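Local coordinates for protein pilus tip adhesin Cpa (Streptococcus pyogenes, PDB 4C0Z) that tips the streptococcal pilus and can bind covalently, through reactive thioester bonds, to targets on the host cell surface, thereby mediating adhesion, at residues I[62-65]-I[66-70]; I[91-95]-I[96-100]. All blocks are in the same frame, centred on the assembly; numbering follows the deposited sequence.

Contact 1: I[62-65]-I[66-70]; sequences FPSK and SDSVR. With SPD (spermidine), chain B.
Ser68 and Lys65 close a type I beta turn: the amide N of Ser68 donates to Lys65 O over 3.0 Å, approaching from above the carbonyl plane. Beneath the turn the chain doubles back, and serines, with short side chains, let the two limbs come close. Ser64 CB faces Ser68 CB at 3.9 Å and lies 3.7 Å from Arg70 O. Ser68 turns its hydroxyl opposite its own amide (chi1 173°), toward the onward chain, where OG accepts from Arg70 N at 3.1 Å and closes an ST turn. Asp67 OD1 approaches Lys65 CB to 3.7 Å, touching the root of the lysine, and is hydrogen-bonded to a bound glycerol. At the other end, Phe62 lays one ring face against the spermidine: C7 sits 3.5 Å above the ring plane, displaced toward the rim, in van der Waals contact with CD2 and CE2. His39 stacks on the ring, His61 of the second subunit also meets it, and the spermidine bonds to the Asn57 carbonyls of both subunits. The lysine chain, bent at its last torsion, carries NZ away to Tyr25 O. Backbone bonds tie Ser64 and Ser66 to Asp23, and Gln72 OE1 receives the amide of Ser64. This loop, which connects the non-adjacent barrel strands 51-56 and 72-78, begins at the thioester domain's spermidine pocket, which includes Cys55 and Gln204, the residues that form the protein's thioester.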
ATOM      1  N   PHE I  62      -4.617  -4.099  -4.781  1.00 27.83           N
ATOM      2  CA  PHE I  62      -3.833  -4.992  -5.632  1.00 28.63           C
ATOM      3  C   PHE I  62      -4.767  -5.528  -6.729  1.00 29.49           C
ATOM      4  O   PHE I  62      -5.938  -5.747  -6.440  1.00 27.06           O
ATOM      5  CB  PHE I  62      -3.366  -6.230  -4.820  1.00 30.31           C
ATOM      6  CG  PHE I  62      -2.041  -6.105  -4.101  1.00 30.70           C
ATOM      7  CD1 PHE I  62      -0.851  -6.045  -4.813  1.00 32.00           C
ATOM      8  CD2 PHE I  62      -1.985  -6.115  -2.705  1.00 30.51           C
ATOM      9  CE1 PHE I  62       0.371  -5.930  -4.151  1.00 32.63           C
ATOM     10  CE2 PHE I  62      -0.766  -6.027  -2.048  1.00 33.48           C
ATOM     11  CZ  PHE I  62       0.412  -5.934  -2.784  1.00 32.00           C
ATOM     12  N   PRO I  63      -4.286  -5.816  -7.963  1.00 30.01           N
ATOM     13  CA  PRO I  63      -5.165  -6.488  -8.938  1.00 30.62           C
ATOM     14  C   PRO I  63      -5.610  -7.847  -8.355  1.00 33.21           C
ATOM     15  O   PRO I  63      -4.866  -8.487  -7.602  1.00 32.21           O
ATOM     16  CB  PRO I  63      -4.258  -6.660 -10.169  1.00 33.56           C
ATOM     17  CG  PRO I  63      -3.146  -5.660  -9.974  1.00 37.01           C
ATOM     18  CD  PRO I  63      -2.919  -5.656  -8.499  1.00 30.87           C
ATOM     19  N   SER I  64      -6.841  -8.246  -8.648  1.00 28.72           N
ATOM     20  CA  SER I  64      -7.416  -9.511  -8.200  1.00 29.26           C
ATOM     21  C   SER I  64      -6.635 -10.705  -8.759  1.00 32.55           C
ATOM     22  O   SER I  64      -6.033 -10.620  -9.835  1.00 30.15           O
ATOM     23  CB  SER I  64      -8.863  -9.644  -8.669  1.00 30.79           C
ATOM     24  OG  SER I  64      -9.682  -8.581  -8.229  1.00 35.61           O
ATOM     25  N   LYS I  65      -6.679 -11.823  -8.023  1.00 29.31           N
ATOM     26  CA  LYS I  65      -6.067 -13.095  -8.446  1.00 30.75           C
ATOM     27  C   LYS I  65      -6.769 -13.601  -9.701  1.00 35.61           C
ATOM     28  O   LYS I  65      -7.947 -13.297  -9.896  1.00 35.49           O
ATOM     29  CB  LYS I  65      -6.147 -14.124  -7.310  1.00 32.00           C
ATOM     30  CG  LYS I  65      -5.257 -13.714  -6.134  1.00 38.38           C
ATOM     31  CD  LYS I  65      -5.117 -14.807  -5.104  1.00 50.79           C
ATOM     32  CE  LYS I  65      -4.254 -14.375  -3.930  1.00 60.92           C
ATOM     33  NZ  LYS I  65      -2.897 -13.905  -4.344  1.00 63.87           N
ATOM     34  N   SER I  66      -6.048 -14.340 -10.561  1.00 32.68           N
ATOM     35  CA  SER I  66      -6.587 -14.852 -11.826  1.00 34.13           C
ATOM     36  C   SER I  66      -7.832 -15.719 -11.685  1.00 37.80           C
ATOM     37  O   SER I  66      -8.634 -15.747 -12.611  1.00 39.52           O
ATOM     38  CB  SER I  66      -5.517 -15.584 -12.635  1.00 38.60           C
ATOM     39  OG  SER I  66      -4.853 -16.535 -11.825  1.00 50.93           O
ATOM     40  N   ASP I  67      -8.022 -16.392 -10.540  1.00 33.29           N
ATOM     41  CA  ASP I  67      -9.206 -17.245 -10.343  1.00 34.04           C
ATOM     42  C   ASP I  67     -10.391 -16.508  -9.668  1.00 37.19           C
ATOM     43  O   ASP I  67     -11.352 -17.143  -9.233  1.00 36.87           O
ATOM     44  CB  ASP I  67      -8.822 -18.527  -9.587  1.00 35.45           C
ATOM     45  CG  ASP I  67      -8.577 -18.349  -8.096  1.00 45.02           C
ATOM     46  OD1 ASP I  67      -8.137 -17.233  -7.678  1.00 45.76           O
ATOM     47  OD2 ASP I  67      -8.763 -19.331  -7.349  1.00 51.82           O
ATOM     48  N   SER I  68     -10.301 -15.178  -9.550  1.00 34.34           N
ATOM     49  CA  SER I  68     -11.379 -14.364  -8.971  1.00 32.76           C
ATOM     50  C   SER I  68     -12.443 -14.155 -10.046  1.00 32.90           C
ATOM     51  O   SER I  68     -12.121 -14.168 -11.227  1.00 31.95           O
ATOM     52  CB  SER I  68     -10.835 -13.012  -8.493  1.00 35.55           C
ATOM     53  OG  SER I  68     -11.860 -12.121  -8.081  1.00 41.81           O
ATOM     54  N   VAL I  69     -13.707 -13.969  -9.642  1.00 28.43           N
ATOM     55  CA  VAL I  69     -14.816 -13.656 -10.557  1.00 27.56           C
ATOM     56  C   VAL I  69     -14.660 -12.181 -11.028  1.00 33.32           C
ATOM     57  O   VAL I  69     -15.220 -11.813 -12.040  1.00 35.20           O
ATOM     58  CB  VAL I  69     -16.213 -13.908  -9.924  1.00 29.57           C
ATOM     59  CG1 VAL I  69     -16.452 -15.396  -9.681  1.00 29.15           C
ATOM     60  CG2 VAL I  69     -16.399 -13.111  -8.616  1.00 28.19           C
ATOM     61  N   ARG I  70     -13.889 -11.368 -10.283  1.00 31.28           N
ATOM     62  CA  ARG I  70     -13.590  -9.965 -10.602  1.00 31.90           C
ATOM     63  C   ARG I  70     -12.367  -9.881 -11.484  1.00 35.95           C
ATOM     64  O   ARG I  70     -11.376 -10.568 -11.255  1.00 37.24           O
ATOM     65  CB  ARG I  70     -13.360  -9.133  -9.328  1.00 31.81           C
ATOM     66  CG  ARG I  70     -14.549  -9.134  -8.338  1.00 47.87           C
ATOM     67  CD  ARG I  70     -14.322  -8.168  -7.182  1.00 58.93           C
ATOM     68  NE  ARG I  70     -14.498  -6.769  -7.606  1.00 71.68           N
ATOM     69  CZ  ARG I  70     -14.003  -5.707  -6.971  1.00 80.28           C
ATOM     70  NH1 ARG I  70     -13.288  -5.860  -5.860  1.00 70.33           N
ATOM     71  NH2 ARG I  70     -14.216  -4.486  -7.444  1.00 56.73           N
TER
HETATM   72  N1  SPD B1221      -3.064  -1.514   3.582  1.00 28.40           N
HETATM   73  C2  SPD B1221      -3.422  -0.224   3.004  1.00 25.56           C
HETATM   74  C3  SPD B1221      -3.114  -0.204   1.497  1.00 24.17           C
HETATM   75  C4  SPD B1221      -3.460  -1.517   0.818  1.00 27.71           C
HETATM   76  C5  SPD B1221      -2.906  -1.424  -0.601  1.00 30.36           C
HETATM   77  N6  SPD B1221      -2.110  -2.590  -0.944  1.00 32.39           N
HETATM   78  C7  SPD B1221      -1.711  -2.587  -2.378  1.00 27.29           C
HETATM   79  C8  SPD B1221      -0.200  -2.207  -2.516  1.00 29.43           C
HETATM   80  C9  SPD B1221       0.209  -2.164  -4.020  1.00 36.77           C
HETATM   81  N10 SPD B1221      -0.719  -1.390  -4.852  1.00 40.81           N

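Contact 2: I[91-95]-I[96-100]; sequences PRIED and GQLQQ
Asp95 reaches forward over Gly96 to the amide of Gln97, its OD1 accepting from Gln97 N at 2.9 Å in an Asx turn. With CG lodged between its own backbone N and carbonyl carbon, the carboxylate stands over the chain that follows. The donor arrives on the anti side of OD1, 29° out of the carboxylate plane. Gln97, at the N-cap position of helix 98-108, has a similarly placed CG, which packs 3.6 Å from the same Asp95 OD1; its chain then runs out extended. Just before, a type I turn from Ile93 to Gly96 is closed by Gly96 N and Ile93 O at 3.1 Å. Gly96, the last residue of this turn, has a positive phi, which glycine adopts readily.

The apolar half of the contact belongs to Leu98, the buried first residue of helix 98-108. Its chi1 of -178° sets CG anti to the backbone N, and chi2 of 70° then spreads the two methyls over the preceding loop. Leu98 CD2 fits against Pro91 CB at 3.7 Å and Ile93 CG2 at 3.9 Å, whereas Leu98 CD1 rests 3.5 Å from Arg92 O. Phe84 and Tyr137 also touch Leu98, so a branched aliphatic side chain suits this junction of helices. Arg92 NE is hydrogen-bonded to Tyr136 O, and the guanidinium makes a cation-pi contact with that tyrosine's ring.

Chemically, the carboxylate experiences opposing influences: the amide and the nearby helix start should favour its negative charge, while Arg92 O, another acceptor 3.1 Å from Asp95 OD2, would tend to disfavour it.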
ATOM      1  N   PRO I  91       5.507  10.057  -6.962  1.00 53.01           N
ATOM      2  CA  PRO I  91       6.722   9.588  -7.654  1.00 54.09           C
ATOM      3  C   PRO I  91       7.999  10.290  -7.180  1.00 59.20           C
ATOM      4  O   PRO I  91       7.949  11.464  -6.835  1.00 58.80           O
ATOM      5  CB  PRO I  91       6.411   9.849  -9.131  1.00 56.94           C
ATOM      6  CG  PRO I  91       5.460  10.975  -9.130  1.00 61.40           C
ATOM      7  CD  PRO I  91       4.627  10.816  -7.880  1.00 54.71           C
ATOM      8  N   ARG I  92       9.124   9.549  -7.120  1.00 57.03           N
ATOM      9  CA  ARG I  92      10.441  10.062  -6.722  1.00 59.58           C
ATOM     10  C   ARG I  92      11.055  10.707  -7.977  1.00 70.84           C
ATOM     11  O   ARG I  92      11.786  10.051  -8.726  1.00 72.97           O
ATOM     12  CB  ARG I  92      11.307   8.915  -6.168  1.00 54.82           C
ATOM     13  CG  ARG I  92      12.454   9.370  -5.302  1.00 55.13           C
ATOM     14  CD  ARG I  92      13.319   8.212  -4.813  1.00 58.38           C
ATOM     15  NE  ARG I  92      12.649   7.387  -3.802  1.00 55.63           N
ATOM     16  CZ  ARG I  92      12.641   7.631  -2.494  1.00 72.02           C
ATOM     17  NH1 ARG I  92      13.264   8.697  -2.007  1.00 70.87           N
ATOM     18  NH2 ARG I  92      12.009   6.815  -1.666  1.00 51.22           N
ATOM     19  N   ILE I  93      10.695  11.987  -8.228  1.00 71.28           N
ATOM     20  CA  ILE I  93      11.094  12.747  -9.424  1.00 75.24           C
ATOM     21  C   ILE I  93      12.266  13.743  -9.207  1.00 84.95           C
ATOM     22  O   ILE I  93      12.600  14.474 -10.138  1.00 88.13           O
ATOM     23  CB  ILE I  93       9.858  13.458 -10.073  1.00 77.91           C
ATOM     24  CG1 ILE I  93       9.093  14.349  -9.065  1.00 77.38           C
ATOM     25  CG2 ILE I  93       8.921  12.444 -10.759  1.00 76.05           C
ATOM     26  CD1 ILE I  93       8.377  15.552  -9.682  1.00 85.13           C
ATOM     27  N   GLU I  94      12.920  13.745  -8.022  1.00 83.14           N
ATOM     28  CA  GLU I  94      14.043  14.647  -7.701  1.00 86.50           C
ATOM     29  C   GLU I  94      15.313  14.350  -8.521  1.00 94.30           C
ATOM     30  O   GLU I  94      16.100  15.263  -8.799  1.00 97.40           O
ATOM     31  CB  GLU I  94      14.343  14.638  -6.190  1.00 87.45           C
ATOM     32  CG  GLU I  94      14.953  15.930  -5.671  1.00104.11           C
ATOM     33  CD  GLU I  94      15.074  16.009  -4.162  1.00132.35           C
ATOM     34  OE1 GLU I  94      14.043  16.254  -3.494  1.00125.46           O
ATOM     35  OE2 GLU I  94      16.202  15.835  -3.646  1.00136.40           O
ATOM     36  N   ASP I  95      15.502  13.072  -8.906  1.00 89.76           N
ATOM     37  CA  ASP I  95      16.613  12.600  -9.741  1.00 91.99           C
ATOM     38  C   ASP I  95      16.334  12.945 -11.211  1.00 96.26           C
ATOM     39  O   ASP I  95      17.237  12.840 -12.041  1.00 99.59           O
ATOM     40  CB  ASP I  95      16.811  11.080  -9.573  1.00 92.36           C
ATOM     41  CG  ASP I  95      15.567  10.263  -9.889  1.00101.49           C
ATOM     42  OD1 ASP I  95      15.292  10.043 -11.092  1.00103.81           O
ATOM     43  OD2 ASP I  95      14.859   9.854  -8.930  1.00 99.08           O
ATOM     44  N   GLY I  96      15.072  13.279 -11.509  1.00 89.48           N
ATOM     45  CA  GLY I  96      14.558  13.679 -12.819  1.00 89.87           C
ATOM     46  C   GLY I  96      14.636  12.677 -13.954  1.00 92.88           C
ATOM     47  O   GLY I  96      14.353  13.023 -15.106  1.00 94.27           O
ATOM     48  N   GLN I  97      15.028  11.437 -13.646  1.00 86.63           N
ATOM     49  CA  GLN I  97      15.092  10.348 -14.612  1.00 85.25           C
ATOM     50  C   GLN I  97      14.300   9.139 -14.080  1.00 81.16           C
ATOM     51  O   GLN I  97      14.811   8.018 -14.004  1.00 80.27           O
ATOM     52  CB  GLN I  97      16.534  10.022 -15.041  1.00 90.67           C
ATOM     53  CG  GLN I  97      17.557   9.858 -13.913  1.00104.28           C
ATOM     54  CD  GLN I  97      18.859   9.254 -14.396  1.00122.39           C
ATOM     55  OE1 GLN I  97      19.175   9.234 -15.597  1.00116.60           O
ATOM     56  NE2 GLN I  97      19.649   8.746 -13.462  1.00115.73           N
ATOM     57  N   LEU I  98      13.037   9.399 -13.697  1.00 72.06           N
ATOM     58  CA  LEU I  98      12.107   8.402 -13.153  1.00 66.78           C
ATOM     59  C   LEU I  98      11.951   7.243 -14.142  1.00 68.38           C
ATOM     60  O   LEU I  98      12.375   6.134 -13.829  1.00 67.55           O
ATOM     61  CB  LEU I  98      10.755   9.053 -12.788  1.00 64.05           C
ATOM     62  CG  LEU I  98       9.672   8.153 -12.164  1.00 65.02           C
ATOM     63  CD1 LEU I  98      10.029   7.724 -10.742  1.00 63.36           C
ATOM     64  CD2 LEU I  98       8.348   8.863 -12.136  1.00 66.95           C
ATOM     65  N   GLN I  99      11.446   7.529 -15.354  1.00 64.81           N
ATOM     66  CA  GLN I  99      11.286   6.591 -16.469  1.00 65.13           C
ATOM     67  C   GLN I  99      12.541   5.705 -16.656  1.00 70.80           C
ATOM     68  O   GLN I  99      12.410   4.477 -16.683  1.00 70.79           O
ATOM     69  CB  GLN I  99      10.961   7.393 -17.751  1.00 68.97           C
ATOM     70  CG  GLN I  99      11.082   6.641 -19.080  1.00 91.75           C
ATOM     71  CD  GLN I  99      10.598   7.461 -20.258  1.00120.16           C
ATOM     72  OE1 GLN I  99      10.891   8.659 -20.395  1.00122.02           O
ATOM     73  NE2 GLN I  99       9.881   6.817 -21.166  1.00110.60           N
ATOM     74  N   GLN I 100      13.743   6.334 -16.728  1.00 67.89           N
ATOM     75  CA  GLN I 100      15.055   5.684 -16.911  1.00 69.22           C
ATOM     76  C   GLN I 100      15.417   4.767 -15.758  1.00 68.11           C
ATOM     77  O   GLN I 100      15.901   3.657 -15.989  1.00 67.60           O
ATOM     78  CB  GLN I 100      16.173   6.714 -17.166  1.00 74.05           C
ATOM     79  CG  GLN I 100      16.052   7.415 -18.515  1.00 89.55           C
ATOM     80  CD  GLN I 100      15.247   8.700 -18.496  1.00 98.83           C
ATOM     81  OE1 GLN I 100      14.466   8.988 -17.581  1.00 84.45           O
ATOM     82  NE2 GLN I 100      15.419   9.505 -19.532  1.00 93.71           N
TER

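Both contacts are local chain reversals at the surface, on opposite sides of the chain's centre, about 31 Å apart between centres and about 17 Å between nearest atoms. They share no helix or strand. Contact 1 belongs to the barrel side of the thioester domain, in the loop joining two strands, and its first residue reaches the spermidine; contact 2 joins two helices and lies away from that ligand. Each uses a type I turn and a side-chain oxygen accepting an amide two residues on, serine in contact 1 and aspartate in contact 2. Contact 1 otherwise packs small serines, whereas contact 2 adds a buried leucine, the first residue of its helix.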